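Local atomic coordinates of hemolysin II regulatory protein (Bacillus cereus, PDB entry 2JJ7), a protein that probably binds DNA as a TetR-family transcriptional regulator, controlling expression of the hemolysin II gene. Residues T8-L13 and F59-L64; L13-K18 and Q31-E36; N78-L83 and G140-F145. All coordinates share one frame; numbering follows the deposited sequence.

Contact 1: T8-L13 and F59-L64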
ATOM      1  N   THR B   8     -29.254 -16.656  15.128  1.00 36.72           N
ATOM      2  CA  THR B   8     -29.736 -15.952  13.942  1.00 35.71           C
ATOM      3  C   THR B   8     -28.940 -14.664  13.729  1.00 36.01           C
ATOM      4  O   THR B   8     -28.537 -14.358  12.598  1.00 34.46           O
ATOM      5  CB  THR B   8     -31.249 -15.671  14.029  1.00 36.07           C
ATOM      6  OG1 THR B   8     -31.941 -16.912  14.199  1.00 30.84           O
ATOM      7  CG2 THR B   8     -31.757 -14.994  12.763  1.00 36.35           C
ATOM      8  N   MET B   9     -28.712 -13.931  14.823  1.00 34.44           N
ATOM      9  CA  MET B   9     -27.943 -12.701  14.790  1.00 36.34           C
ATOM     10  C   MET B   9     -26.496 -12.972  14.392  1.00 37.10           C
ATOM     11  O   MET B   9     -25.893 -12.184  13.663  1.00 37.03           O
ATOM     12  CB  MET B   9     -28.004 -11.994  16.143  1.00 36.52           C
ATOM     13  CG  MET B   9     -29.316 -11.260  16.364  1.00 41.14           C
ATOM     14  SD  MET B   9     -29.404 -10.519  17.989  1.00 45.55           S
ATOM     15  CE  MET B   9     -28.524  -8.978  17.699  1.00 45.58           C
ATOM     16  N   GLU B  10     -25.952 -14.087  14.874  1.00 36.63           N
ATOM     17  CA  GLU B  10     -24.626 -14.526  14.469  1.00 39.14           C
ATOM     18  C   GLU B  10     -24.564 -14.855  12.976  1.00 38.98           C
ATOM     19  O   GLU B  10     -23.656 -14.400  12.279  1.00 39.92           O
ATOM     20  CB  GLU B  10     -24.174 -15.728  15.286  1.00 37.53           C
ATOM     21  CG  GLU B  10     -22.910 -16.348  14.730  1.00 45.68           C
ATOM     22  CD  GLU B  10     -21.998 -16.849  15.810  1.00 56.31           C
ATOM     23  OE1 GLU B  10     -22.399 -17.790  16.534  1.00 62.55           O
ATOM     24  OE2 GLU B  10     -20.883 -16.296  15.935  1.00 58.06           O
ATOM     25  N   ASN B  11     -25.527 -15.639  12.496  1.00 38.11           N
ATOM     26  CA  ASN B  11     -25.669 -15.878  11.068  1.00 39.27           C
ATOM     27  C   ASN B  11     -25.709 -14.581  10.248  1.00 38.89           C
ATOM     28  O   ASN B  11     -25.058 -14.492   9.201  1.00 38.10           O
ATOM     29  CB  ASN B  11     -26.898 -16.749  10.776  1.00 37.80           C
ATOM     30  CG  ASN B  11     -26.689 -18.194  11.184  1.00 43.44           C
ATOM     31  OD1 ASN B  11     -25.580 -18.597  11.534  1.00 50.21           O
ATOM     32  ND2 ASN B  11     -27.753 -18.982  11.142  1.00 49.38           N
ATOM     33  N   ILE B  12     -26.451 -13.585  10.731  1.00 36.79           N
ATOM     34  CA  ILE B  12     -26.569 -12.303  10.030  1.00 35.75           C
ATOM     35  C   ILE B  12     -25.245 -11.534  10.017  1.00 37.08           C
ATOM     36  O   ILE B  12     -24.911 -10.888   9.025  1.00 34.62           O
ATOM     37  CB  ILE B  12     -27.696 -11.413  10.606  1.00 36.49           C
ATOM     38  CG1 ILE B  12     -29.078 -12.068  10.408  1.00 32.96           C
ATOM     39  CG2 ILE B  12     -27.674  -9.998   9.958  1.00 38.98           C
ATOM     40  CD1 ILE B  12     -30.170 -11.500  11.337  1.00 27.73           C
ATOM     41  N   LEU B  13     -24.502 -11.608  11.121  1.00 36.70           N
ATOM     42  CA  LEU B  13     -23.208 -10.948  11.221  1.00 37.58           C
ATOM     43  C   LEU B  13     -22.138 -11.610  10.354  1.00 37.12           C
ATOM     44  O   LEU B  13     -21.345 -10.909   9.721  1.00 39.37           O
ATOM     45  CB  LEU B  13     -22.756 -10.843  12.676  1.00 36.77           C
ATOM     46  CG  LEU B  13     -23.528  -9.795  13.493  1.00 34.96           C
ATOM     47  CD1 LEU B  13     -23.121  -9.815  14.964  1.00 38.16           C
ATOM     48  CD2 LEU B  13     -23.368  -8.398  12.903  1.00 36.84           C
ATOM     49  N   PHE B  59     -17.650  -4.613  12.843  1.00 29.49           N
ATOM     50  CA  PHE B  59     -16.380  -4.170  13.440  1.00 30.13           C
ATOM     51  C   PHE B  59     -16.232  -4.615  14.902  1.00 30.35           C
ATOM     52  O   PHE B  59     -15.162  -5.046  15.313  1.00 30.44           O
ATOM     53  CB  PHE B  59     -16.198  -2.658  13.275  1.00 28.99           C
ATOM     54  CG  PHE B  59     -15.370  -2.294  12.061  1.00 27.12           C
ATOM     55  CD1 PHE B  59     -13.981  -2.281  12.138  1.00 21.67           C
ATOM     56  CD2 PHE B  59     -15.980  -1.987  10.845  1.00 25.54           C
ATOM     57  CE1 PHE B  59     -13.184  -1.956  11.000  1.00 23.17           C
ATOM     58  CE2 PHE B  59     -15.213  -1.660   9.717  1.00 20.70           C
ATOM     59  CZ  PHE B  59     -13.807  -1.650   9.800  1.00 24.77           C
ATOM     60  N   LYS B  60     -17.329  -4.539  15.654  1.00 28.12           N
ATOM     61  CA  LYS B  60     -17.368  -4.974  17.046  1.00 29.27           C
ATOM     62  C   LYS B  60     -17.120  -6.485  17.177  1.00 29.67           C
ATOM     63  O   LYS B  60     -16.314  -6.893  17.997  1.00 31.09           O
ATOM     64  CB  LYS B  60     -18.718  -4.598  17.670  1.00 26.70           C
ATOM     65  CG  LYS B  60     -18.821  -4.786  19.165  1.00 29.42           C
ATOM     66  CD  LYS B  60     -20.240  -4.501  19.617  1.00 36.90           C
ATOM     67  CE  LYS B  60     -20.345  -4.397  21.131  1.00 43.68           C
ATOM     68  NZ  LYS B  60     -21.766  -4.286  21.574  1.00 44.57           N
ATOM     69  N   LYS B  61     -17.810  -7.301  16.374  1.00 29.49           N
ATOM     70  CA  LYS B  61     -17.665  -8.755  16.447  1.00 28.77           C
ATOM     71  C   LYS B  61     -16.324  -9.246  15.908  1.00 29.72           C
ATOM     72  O   LYS B  61     -15.704 -10.118  16.514  1.00 30.17           O
ATOM     73  CB  LYS B  61     -18.801  -9.489  15.717  1.00 27.82           C
ATOM     74  CG  LYS B  61     -18.782 -10.994  16.000  1.00 30.18           C
ATOM     75  CD  LYS B  61     -20.001 -11.718  15.517  1.00 38.12           C
ATOM     76  CE  LYS B  61     -19.931 -13.204  15.869  1.00 42.62           C
ATOM     77  NZ  LYS B  61     -19.991 -13.490  17.337  1.00 45.61           N
ATOM     78  N   TYR B  62     -15.878  -8.689  14.781  1.00 27.83           N
ATOM     79  CA  TYR B  62     -14.715  -9.236  14.075  1.00 28.21           C
ATOM     80  C   TYR B  62     -13.462  -8.377  14.152  1.00 29.81           C
ATOM     81  O   TYR B  62     -12.409  -8.763  13.636  1.00 29.87           O
ATOM     82  CB  TYR B  62     -15.062  -9.577  12.617  1.00 26.95           C
ATOM     83  CG  TYR B  62     -16.217 -10.540  12.495  1.00 29.07           C
ATOM     84  CD1 TYR B  62     -16.078 -11.877  12.890  1.00 29.01           C
ATOM     85  CD2 TYR B  62     -17.462 -10.122  11.995  1.00 25.34           C
ATOM     86  CE1 TYR B  62     -17.153 -12.782  12.790  1.00 27.92           C
ATOM     87  CE2 TYR B  62     -18.541 -11.022  11.892  1.00 28.67           C
ATOM     88  CZ  TYR B  62     -18.379 -12.349  12.294  1.00 29.32           C
ATOM     89  OH  TYR B  62     -19.431 -13.246  12.204  1.00 24.14           O
ATOM     90  N   GLY B  63     -13.555  -7.229  14.824  1.00 31.66           N
ATOM     91  CA  GLY B  63     -12.368  -6.413  15.064  1.00 31.78           C
ATOM     92  C   GLY B  63     -11.669  -6.885  16.331  1.00 33.54           C
ATOM     93  O   GLY B  63     -11.868  -8.021  16.781  1.00 33.58           O
ATOM     94  N   LEU B  64     -10.866  -6.011  16.924  1.00 32.13           N
ATOM     95  CA  LEU B  64     -10.186  -6.320  18.173  1.00 34.59           C
ATOM     96  C   LEU B  64     -11.157  -6.489  19.355  1.00 36.26           C
ATOM     97  O   LEU B  64     -12.084  -5.693  19.530  1.00 35.58           O
ATOM     98  CB  LEU B  64      -9.139  -5.236  18.462  1.00 35.23           C
ATOM     99  CG  LEU B  64      -8.192  -4.997  17.272  1.00 35.89           C
ATOM    100  CD1 LEU B  64      -7.426  -3.694  17.426  1.00 33.30           C
ATOM    101  CD2 LEU B  64      -7.246  -6.186  17.058  1.00 37.78           C
TER
HETATM  102  O   HOH W   1     -18.736 -15.552  13.423  1.00 44.06           O

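Contact 2: L13-K18 and Q31-E36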
ATOM      1  N   LEU B  13     -24.502 -11.608  11.121  1.00 36.70           N
ATOM      2  CA  LEU B  13     -23.208 -10.948  11.221  1.00 37.58           C
ATOM      3  C   LEU B  13     -22.138 -11.610  10.354  1.00 37.12           C
ATOM      4  O   LEU B  13     -21.345 -10.909   9.721  1.00 39.37           O
ATOM      5  CB  LEU B  13     -22.756 -10.843  12.676  1.00 36.77           C
ATOM      6  CG  LEU B  13     -23.528  -9.795  13.493  1.00 34.96           C
ATOM      7  CD1 LEU B  13     -23.121  -9.815  14.964  1.00 38.16           C
ATOM      8  CD2 LEU B  13     -23.368  -8.398  12.903  1.00 36.84           C
ATOM      9  N   LYS B  14     -22.117 -12.944  10.331  1.00 37.01           N
ATOM     10  CA  LYS B  14     -21.258 -13.699   9.408  1.00 37.27           C
ATOM     11  C   LYS B  14     -21.538 -13.257   7.973  1.00 36.78           C
ATOM     12  O   LYS B  14     -20.610 -13.009   7.201  1.00 34.72           O
ATOM     13  CB  LYS B  14     -21.485 -15.214   9.537  1.00 37.44           C
ATOM     14  CG  LYS B  14     -20.794 -15.861  10.723  1.00 40.89           C
ATOM     15  CD  LYS B  14     -21.119 -17.342  10.856  1.00 50.56           C
ATOM     16  CE  LYS B  14     -20.579 -17.882  12.184  1.00 54.63           C
ATOM     17  NZ  LYS B  14     -20.408 -19.365  12.216  1.00 60.29           N
ATOM     18  N   ALA B  15     -22.823 -13.154   7.634  1.00 34.80           N
ATOM     19  CA  ALA B  15     -23.264 -12.738   6.295  1.00 36.75           C
ATOM     20  C   ALA B  15     -22.806 -11.328   5.958  1.00 36.74           C
ATOM     21  O   ALA B  15     -22.306 -11.076   4.864  1.00 38.83           O
ATOM     22  CB  ALA B  15     -24.784 -12.838   6.167  1.00 33.59           C
ATOM     23  N   ALA B  16     -23.000 -10.419   6.906  1.00 37.39           N
ATOM     24  CA  ALA B  16     -22.683  -9.016   6.728  1.00 36.39           C
ATOM     25  C   ALA B  16     -21.161  -8.820   6.574  1.00 36.55           C
ATOM     26  O   ALA B  16     -20.721  -8.100   5.692  1.00 35.96           O
ATOM     27  CB  ALA B  16     -23.223  -8.221   7.879  1.00 34.72           C
ATOM     28  N   LYS B  17     -20.371  -9.465   7.431  1.00 36.78           N
ATOM     29  CA  LYS B  17     -18.907  -9.508   7.265  1.00 35.96           C
ATOM     30  C   LYS B  17     -18.536  -9.917   5.837  1.00 37.47           C
ATOM     31  O   LYS B  17     -17.763  -9.227   5.170  1.00 37.65           O
ATOM     32  CB  LYS B  17     -18.284 -10.501   8.259  1.00 35.79           C
ATOM     33  CG  LYS B  17     -16.762 -10.604   8.204  1.00 33.34           C
ATOM     34  CD  LYS B  17     -16.239 -11.807   8.982  1.00 29.97           C
ATOM     35  CE  LYS B  17     -14.801 -11.595   9.393  1.00 37.61           C
ATOM     36  NZ  LYS B  17     -14.178 -12.804  10.041  1.00 38.21           N
ATOM     37  N   LYS B  18     -19.101 -11.035   5.377  1.00 38.02           N
ATOM     38  CA  LYS B  18     -18.833 -11.562   4.046  1.00 39.26           C
ATOM     39  C   LYS B  18     -19.191 -10.565   2.942  1.00 39.32           C
ATOM     40  O   LYS B  18     -18.376 -10.283   2.062  1.00 39.67           O
ATOM     41  CB  LYS B  18     -19.592 -12.874   3.814  1.00 39.47           C
ATOM     42  CG  LYS B  18     -19.232 -13.534   2.477  1.00 42.87           C
ATOM     43  CD  LYS B  18     -20.094 -14.739   2.157  1.00 47.32           C
ATOM     44  CE  LYS B  18     -19.725 -15.311   0.798  1.00 47.59           C
ATOM     45  NZ  LYS B  18     -20.209 -16.711   0.630  1.00 54.73           N
ATOM     46  N   GLN B  31     -30.677  -6.099   2.174  1.00 42.11           N
ATOM     47  CA  GLN B  31     -31.360  -7.141   1.394  1.00 42.69           C
ATOM     48  C   GLN B  31     -30.433  -8.289   0.982  1.00 41.83           C
ATOM     49  O   GLN B  31     -30.783  -9.460   1.134  1.00 42.85           O
ATOM     50  CB  GLN B  31     -32.053  -6.533   0.159  1.00 42.88           C
ATOM     51  CG  GLN B  31     -33.280  -5.666   0.473  1.00 43.87           C
ATOM     52  CD  GLN B  31     -32.935  -4.320   1.130  1.00 46.64           C
ATOM     53  OE1 GLN B  31     -31.784  -3.877   1.114  1.00 45.89           O
ATOM     54  NE2 GLN B  31     -33.942  -3.672   1.712  1.00 41.42           N
ATOM     55  N   GLU B  32     -29.256  -7.948   0.469  1.00 39.44           N
ATOM     56  CA  GLU B  32     -28.240  -8.941   0.116  1.00 41.19           C
ATOM     57  C   GLU B  32     -27.672  -9.678   1.334  1.00 40.79           C
ATOM     58  O   GLU B  32     -27.366 -10.874   1.258  1.00 41.32           O
ATOM     59  CB  GLU B  32     -27.084  -8.273  -0.641  1.00 39.61           C
ATOM     60  CG  GLU B  32     -27.511  -7.510  -1.862  1.00 47.35           C
ATOM     61  CD  GLU B  32     -26.461  -6.508  -2.319  1.00 60.11           C
ATOM     62  OE1 GLU B  32     -25.249  -6.800  -2.194  1.00 60.62           O
ATOM     63  OE2 GLU B  32     -26.854  -5.425  -2.808  1.00 64.15           O
ATOM     64  N   ILE B  33     -27.493  -8.950   2.435  1.00 40.56           N
ATOM     65  CA  ILE B  33     -27.049  -9.543   3.697  1.00 40.30           C
ATOM     66  C   ILE B  33     -28.088 -10.540   4.228  1.00 40.81           C
ATOM     67  O   ILE B  33     -27.742 -11.668   4.608  1.00 42.48           O
ATOM     68  CB  ILE B  33     -26.705  -8.450   4.740  1.00 40.29           C
ATOM     69  CG1 ILE B  33     -25.470  -7.660   4.270  1.00 39.15           C
ATOM     70  CG2 ILE B  33     -26.455  -9.058   6.118  1.00 39.26           C
ATOM     71  CD1 ILE B  33     -25.107  -6.453   5.149  1.00 41.95           C
ATOM     72  N   ALA B  34     -29.358 -10.139   4.225  1.00 39.89           N
ATOM     73  CA  ALA B  34     -30.437 -11.027   4.655  1.00 38.34           C
ATOM     74  C   ALA B  34     -30.458 -12.281   3.808  1.00 39.89           C
ATOM     75  O   ALA B  34     -30.533 -13.404   4.336  1.00 39.58           O
ATOM     76  CB  ALA B  34     -31.767 -10.326   4.586  1.00 36.58           C
ATOM     77  N   LYS B  35     -30.369 -12.080   2.493  1.00 40.54           N
ATOM     78  CA  LYS B  35     -30.373 -13.174   1.527  1.00 42.51           C
ATOM     79  C   LYS B  35     -29.217 -14.139   1.776  1.00 42.91           C
ATOM     80  O   LYS B  35     -29.407 -15.360   1.765  1.00 43.13           O
ATOM     81  CB  LYS B  35     -30.331 -12.625   0.095  1.00 41.77           C
ATOM     82  CG  LYS B  35     -30.417 -13.684  -0.985  1.00 45.78           C
ATOM     83  CD  LYS B  35     -30.487 -13.063  -2.372  1.00 48.27           C
ATOM     84  CE  LYS B  35     -31.111 -14.037  -3.359  1.00 57.06           C
ATOM     85  NZ  LYS B  35     -31.423 -13.390  -4.666  1.00 60.16           N
ATOM     86  N   GLU B  36     -28.026 -13.588   2.021  1.00 43.14           N
ATOM     87  CA  GLU B  36     -26.841 -14.402   2.312  1.00 42.63           C
ATOM     88  C   GLU B  36     -26.996 -15.185   3.628  1.00 42.44           C
ATOM     89  O   GLU B  36     -26.625 -16.361   3.702  1.00 41.84           O
ATOM     90  CB  GLU B  36     -25.574 -13.532   2.308  1.00 42.87           C
ATOM     91  CG  GLU B  36     -24.293 -14.235   2.807  1.00 43.93           C
ATOM     92  CD  GLU B  36     -23.818 -15.388   1.927  1.00 45.53           C
ATOM     93  OE1 GLU B  36     -24.023 -15.349   0.690  1.00 41.83           O
ATOM     94  OE2 GLU B  36     -23.211 -16.330   2.485  1.00 41.43           O
TER

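Contact 3: N78-L83 and G140-F145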
ATOM      1  N   ASN B  78      11.882  -0.725  23.224  1.00 36.53           N
ATOM      2  CA  ASN B  78      12.612  -1.448  22.183  1.00 38.12           C
ATOM      3  C   ASN B  78      11.737  -1.382  20.925  1.00 38.11           C
ATOM      4  O   ASN B  78      10.730  -2.082  20.840  1.00 39.50           O
ATOM      5  CB  ASN B  78      12.824  -2.907  22.618  1.00 38.08           C
ATOM      6  CG  ASN B  78      13.735  -3.693  21.667  1.00 43.97           C
ATOM      7  OD1 ASN B  78      13.706  -3.510  20.453  1.00 39.11           O
ATOM      8  ND2 ASN B  78      14.536  -4.596  22.231  1.00 43.73           N
ATOM      9  N   PRO B  79      12.097  -0.514  19.955  1.00 38.78           N
ATOM     10  CA  PRO B  79      11.292  -0.276  18.755  1.00 38.36           C
ATOM     11  C   PRO B  79      11.158  -1.462  17.809  1.00 38.98           C
ATOM     12  O   PRO B  79      10.086  -1.648  17.230  1.00 39.23           O
ATOM     13  CB  PRO B  79      12.049   0.854  18.050  1.00 39.19           C
ATOM     14  CG  PRO B  79      12.806   1.517  19.133  1.00 36.22           C
ATOM     15  CD  PRO B  79      13.227   0.432  20.028  1.00 37.33           C
ATOM     16  N   ILE B  80      12.224  -2.243  17.629  1.00 37.84           N
ATOM     17  CA  ILE B  80      12.130  -3.449  16.801  1.00 38.02           C
ATOM     18  C   ILE B  80      11.138  -4.458  17.416  1.00 38.09           C
ATOM     19  O   ILE B  80      10.253  -4.952  16.732  1.00 39.20           O
ATOM     20  CB  ILE B  80      13.518  -4.094  16.546  1.00 38.91           C
ATOM     21  CG1 ILE B  80      14.367  -3.174  15.648  1.00 37.42           C
ATOM     22  CG2 ILE B  80      13.374  -5.501  15.924  1.00 36.17           C
ATOM     23  CD1 ILE B  80      15.897  -3.489  15.661  1.00 31.08           C
ATOM     24  N   ASN B  81      11.271  -4.741  18.712  1.00 38.18           N
ATOM     25  CA  ASN B  81      10.338  -5.647  19.375  1.00 37.36           C
ATOM     26  C   ASN B  81       8.909  -5.125  19.418  1.00 37.04           C
ATOM     27  O   ASN B  81       7.957  -5.890  19.210  1.00 38.45           O
ATOM     28  CB  ASN B  81      10.827  -5.999  20.777  1.00 38.28           C
ATOM     29  CG  ASN B  81      11.978  -6.994  20.760  1.00 38.30           C
ATOM     30  OD1 ASN B  81      12.514  -7.345  19.704  1.00 44.76           O
ATOM     31  ND2 ASN B  81      12.361  -7.448  21.933  1.00 41.37           N
ATOM     32  N   ALA B  82       8.749  -3.834  19.696  1.00 35.58           N
ATOM     33  CA  ALA B  82       7.423  -3.224  19.643  1.00 36.22           C
ATOM     34  C   ALA B  82       6.818  -3.428  18.260  1.00 37.91           C
ATOM     35  O   ALA B  82       5.677  -3.868  18.140  1.00 39.35           O
ATOM     36  CB  ALA B  82       7.488  -1.750  19.978  1.00 36.52           C
ATOM     37  N   LEU B  83       7.586  -3.135  17.215  1.00 37.87           N
ATOM     38  CA  LEU B  83       7.073  -3.287  15.855  1.00 39.79           C
ATOM     39  C   LEU B  83       6.764  -4.750  15.488  1.00 40.40           C
ATOM     40  O   LEU B  83       5.755  -5.031  14.813  1.00 41.22           O
ATOM     41  CB  LEU B  83       8.028  -2.659  14.837  1.00 39.74           C
ATOM     42  CG  LEU B  83       7.529  -2.608  13.390  1.00 42.29           C
ATOM     43  CD1 LEU B  83       6.302  -1.727  13.259  1.00 35.38           C
ATOM     44  CD2 LEU B  83       8.641  -2.124  12.487  1.00 36.60           C
ATOM     45  N   GLY B 140      17.738   5.321  15.950  1.00 40.12           N
ATOM     46  CA  GLY B 140      18.740   5.021  14.920  1.00 39.60           C
ATOM     47  C   GLY B 140      18.597   3.621  14.361  1.00 39.17           C
ATOM     48  O   GLY B 140      19.519   3.081  13.764  1.00 38.75           O
ATOM     49  N   VAL B 141      17.416   3.044  14.527  1.00 39.68           N
ATOM     50  CA  VAL B 141      17.193   1.654  14.159  1.00 39.69           C
ATOM     51  C   VAL B 141      16.334   1.520  12.880  1.00 39.32           C
ATOM     52  O   VAL B 141      16.536   0.586  12.095  1.00 37.13           O
ATOM     53  CB  VAL B 141      16.687   0.848  15.408  1.00 41.10           C
ATOM     54  CG1 VAL B 141      15.191   0.633  15.408  1.00 41.94           C
ATOM     55  CG2 VAL B 141      17.451  -0.453  15.563  1.00 42.46           C
ATOM     56  N   PHE B 142      15.419   2.473  12.657  1.00 37.43           N
ATOM     57  CA  PHE B 142      14.598   2.504  11.443  1.00 37.74           C
ATOM     58  C   PHE B 142      15.056   3.629  10.510  1.00 38.34           C
ATOM     59  O   PHE B 142      15.438   4.714  10.960  1.00 37.76           O
ATOM     60  CB  PHE B 142      13.091   2.665  11.741  1.00 37.13           C
ATOM     61  CG  PHE B 142      12.484   1.545  12.585  1.00 39.79           C
ATOM     62  CD1 PHE B 142      13.009   0.245  12.562  1.00 40.63           C
ATOM     63  CD2 PHE B 142      11.374   1.801  13.390  1.00 34.75           C
ATOM     64  CE1 PHE B 142      12.454  -0.772  13.347  1.00 39.60           C
ATOM     65  CE2 PHE B 142      10.801   0.784  14.193  1.00 33.69           C
ATOM     66  CZ  PHE B 142      11.334  -0.499  14.162  1.00 35.93           C
ATOM     67  N   HIS B 143      14.996   3.364   9.211  1.00 38.08           N
ATOM     68  CA  HIS B 143      15.434   4.325   8.198  1.00 39.30           C
ATOM     69  C   HIS B 143      14.439   4.357   7.048  1.00 39.24           C
ATOM     70  O   HIS B 143      14.181   3.329   6.419  1.00 40.04           O
ATOM     71  CB  HIS B 143      16.827   3.958   7.702  1.00 37.60           C
ATOM     72  CG  HIS B 143      17.803   3.722   8.809  1.00 41.70           C
ATOM     73  ND1 HIS B 143      18.527   4.741   9.392  1.00 44.70           N
ATOM     74  CD2 HIS B 143      18.150   2.589   9.466  1.00 41.82           C
ATOM     75  CE1 HIS B 143      19.289   4.244  10.349  1.00 47.54           C
ATOM     76  NE2 HIS B 143      19.079   2.941  10.416  1.00 48.00           N
ATOM     77  N   PHE B 144      13.877   5.538   6.792  1.00 38.42           N
ATOM     78  CA  PHE B 144      12.839   5.721   5.779  1.00 38.18           C
ATOM     79  C   PHE B 144      12.770   7.179   5.346  1.00 38.43           C
ATOM     80  O   PHE B 144      13.099   8.063   6.124  1.00 37.02           O
ATOM     81  CB  PHE B 144      11.467   5.230   6.303  1.00 36.63           C
ATOM     82  CG  PHE B 144      11.117   5.708   7.701  1.00 34.97           C
ATOM     83  CD1 PHE B 144      11.167   4.830   8.784  1.00 37.57           C
ATOM     84  CD2 PHE B 144      10.695   7.026   7.927  1.00 37.81           C
ATOM     85  CE1 PHE B 144      10.843   5.267  10.096  1.00 32.95           C
ATOM     86  CE2 PHE B 144      10.370   7.483   9.230  1.00 34.25           C
ATOM     87  CZ  PHE B 144      10.437   6.597  10.309  1.00 35.87           C
ATOM     88  N   PHE B 145      12.334   7.433   4.111  1.00 40.83           N
ATOM     89  CA  PHE B 145      12.342   8.802   3.586  1.00 42.43           C
ATOM     90  C   PHE B 145      11.252   9.702   4.185  1.00 42.69           C
ATOM     91  O   PHE B 145      11.440  10.920   4.302  1.00 44.16           O
ATOM     92  CB  PHE B 145      12.365   8.845   2.035  1.00 44.68           C
ATOM     93  CG  PHE B 145      11.044   8.506   1.366  1.00 45.59           C
ATOM     94  CD1 PHE B 145      10.652   7.179   1.185  1.00 51.76           C
ATOM     95  CD2 PHE B 145      10.227   9.514   0.866  1.00 43.85           C
ATOM     96  CE1 PHE B 145       9.422   6.848   0.546  1.00 57.60           C
ATOM     97  CE2 PHE B 145       9.010   9.206   0.232  1.00 53.79           C
ATOM     98  CZ  PHE B 145       8.607   7.861   0.066  1.00 52.38           C
TER

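Contact 1: T8-L13 and F59-L64
L13 and E10, one turn apart on helix 5-23, meet K61 and Y62 at the C-terminal end of helix 51-62, so the contact joins the first helix of the TetR-type DNA-binding domain to the end of the fourth, which leads on to the C-terminal domain. K61 reaches across the gap with CG anti to its backbone N (chi1 -170°). Its chain stays extended as far as CE and turns only at the last torsion, which sets NZ to one side (chi4 67°). On the way it crosses L13 obliquely, with CD 3.7 Å from L13 CD1 and also close to L13 CB. Beyond L13 it meets E10 at about a right angle. The carboxylate presents a single oxygen: E10 OE2 lies 3.2 Å from K61 CE and 3.3 Å from K61 NZ, a salt bridge whose hydrogen bond is weak. The preceding residue K61 also lies over one face of the Y62 ring, its CG 3.9 Å above the plane, over the centre. The ring turns its edge to helix 5-23, and CE2 approaches the carbonyl oxygen of L13 at 3.5 Å, close to the ring plane. Outside the two segments, K17 makes a cation-pi contact with this ring, H93 hydrogen-bonds to the Y62 carbonyl oxygen, and F48 packs on L13 from helix 41-48. A water joins the two polar groups: it lies in the plane of the ring, 2.7 Å from Y62 OH, and donates a weak hydrogen bond to E10 OE2.

Contact 2: L13-K18 and Q31-E36
A15 and A16 of helix 5-23 pack against I33 and E36 of helix 30-37, the first helix of the predicted helix-turn-helix. The small alanines let the backbones come close, with the CA atoms of A16 and I33 5.3 Å apart; the axes of the segments 13-18 and 31-36 approach to 8.3 Å, at 126° between their N-to-C directions. I33 straddles A16 with two branches: CD1 and CG2 each lie 3.8 Å from A16 CB. Next to it, A15 CB sits 3.5 Å from the carbonyl oxygen of I33 and 3.7 Å from E36 CG. E36 has CG anti to its backbone N and then bends (chi2 65°), a turn that brings CD near K18 CD. The extended K18 crosses it at about a right angle, and K18 NZ forms a salt bridge with E36 OE2 at 3.5 Å. Farther out, I12 and F20 of helix 5-23 also touch I33, V58 of helix 51-62 touches A16, and R23 makes a salt bridge with E32. The close approach therefore rests on apolar contact of small side chains, whereas the K18–E36 salt bridge, which is not a hydrogen bond, probably adds only a modest electrostatic attraction.

Contact 3: N78-L83 and G140-F145
F142 has CG anti to its carbonyl carbon (chi1 -60°), which directs the ring toward the first turn of helix 79-96; there L83 has CG anti to its backbone N (chi1 -173°), and its CD2 branch meets the ring. This is the all-helical C-terminal domain of a TetR-type regulator, where the loop after helix 129-138 folds against that turn. The far end of the ring does most of the touching: F142 CZ lies 3.6 Å from L83 CD2, while CE1 lies 3.8 Å from I80 CG1, both approaches oblique to the ring. P79 meets the edge instead, its carbonyl oxygen near the ring plane and 3.5 Å from F142 CZ. That oxygen also accepts the helical bond from L83 N. One ring face is taken by the neighbouring V141, whose CG1 stands above it toward the rim and also reaches P79 CB. The loop leaves its helix through a Schellman motif at G140, and N78 is the N-cap of helix 79-96, its OD1 accepting from N81 N. L180 of helix 169-181 packs on both F142 and L83. I80 CD1 and V141 CG2 approach to 3.4 Å, tighter than usual for two carbons.

In the fold
From the N terminus, helix 5-23 enters first, and both early contacts use it. Contact 2 closes a short loop, bringing 31-36 back onto 13-18, and is nested inside the wider loop that contact 1 closes between 8-13 and 59-64. Their segments overlap at L13, and the two contacts touch, their centres about 10 Å apart; through them helices 30-37 and 51-62 both pack on helix 5-23. Contact 3 follows in series: it closes the 78-83 to 140-145 loop in the C-terminal domain, on the opposite side of the chain's centre. Its centre is about 35 Å from that of contact 1 and about 41 Å from that of contact 2, and it touches neither.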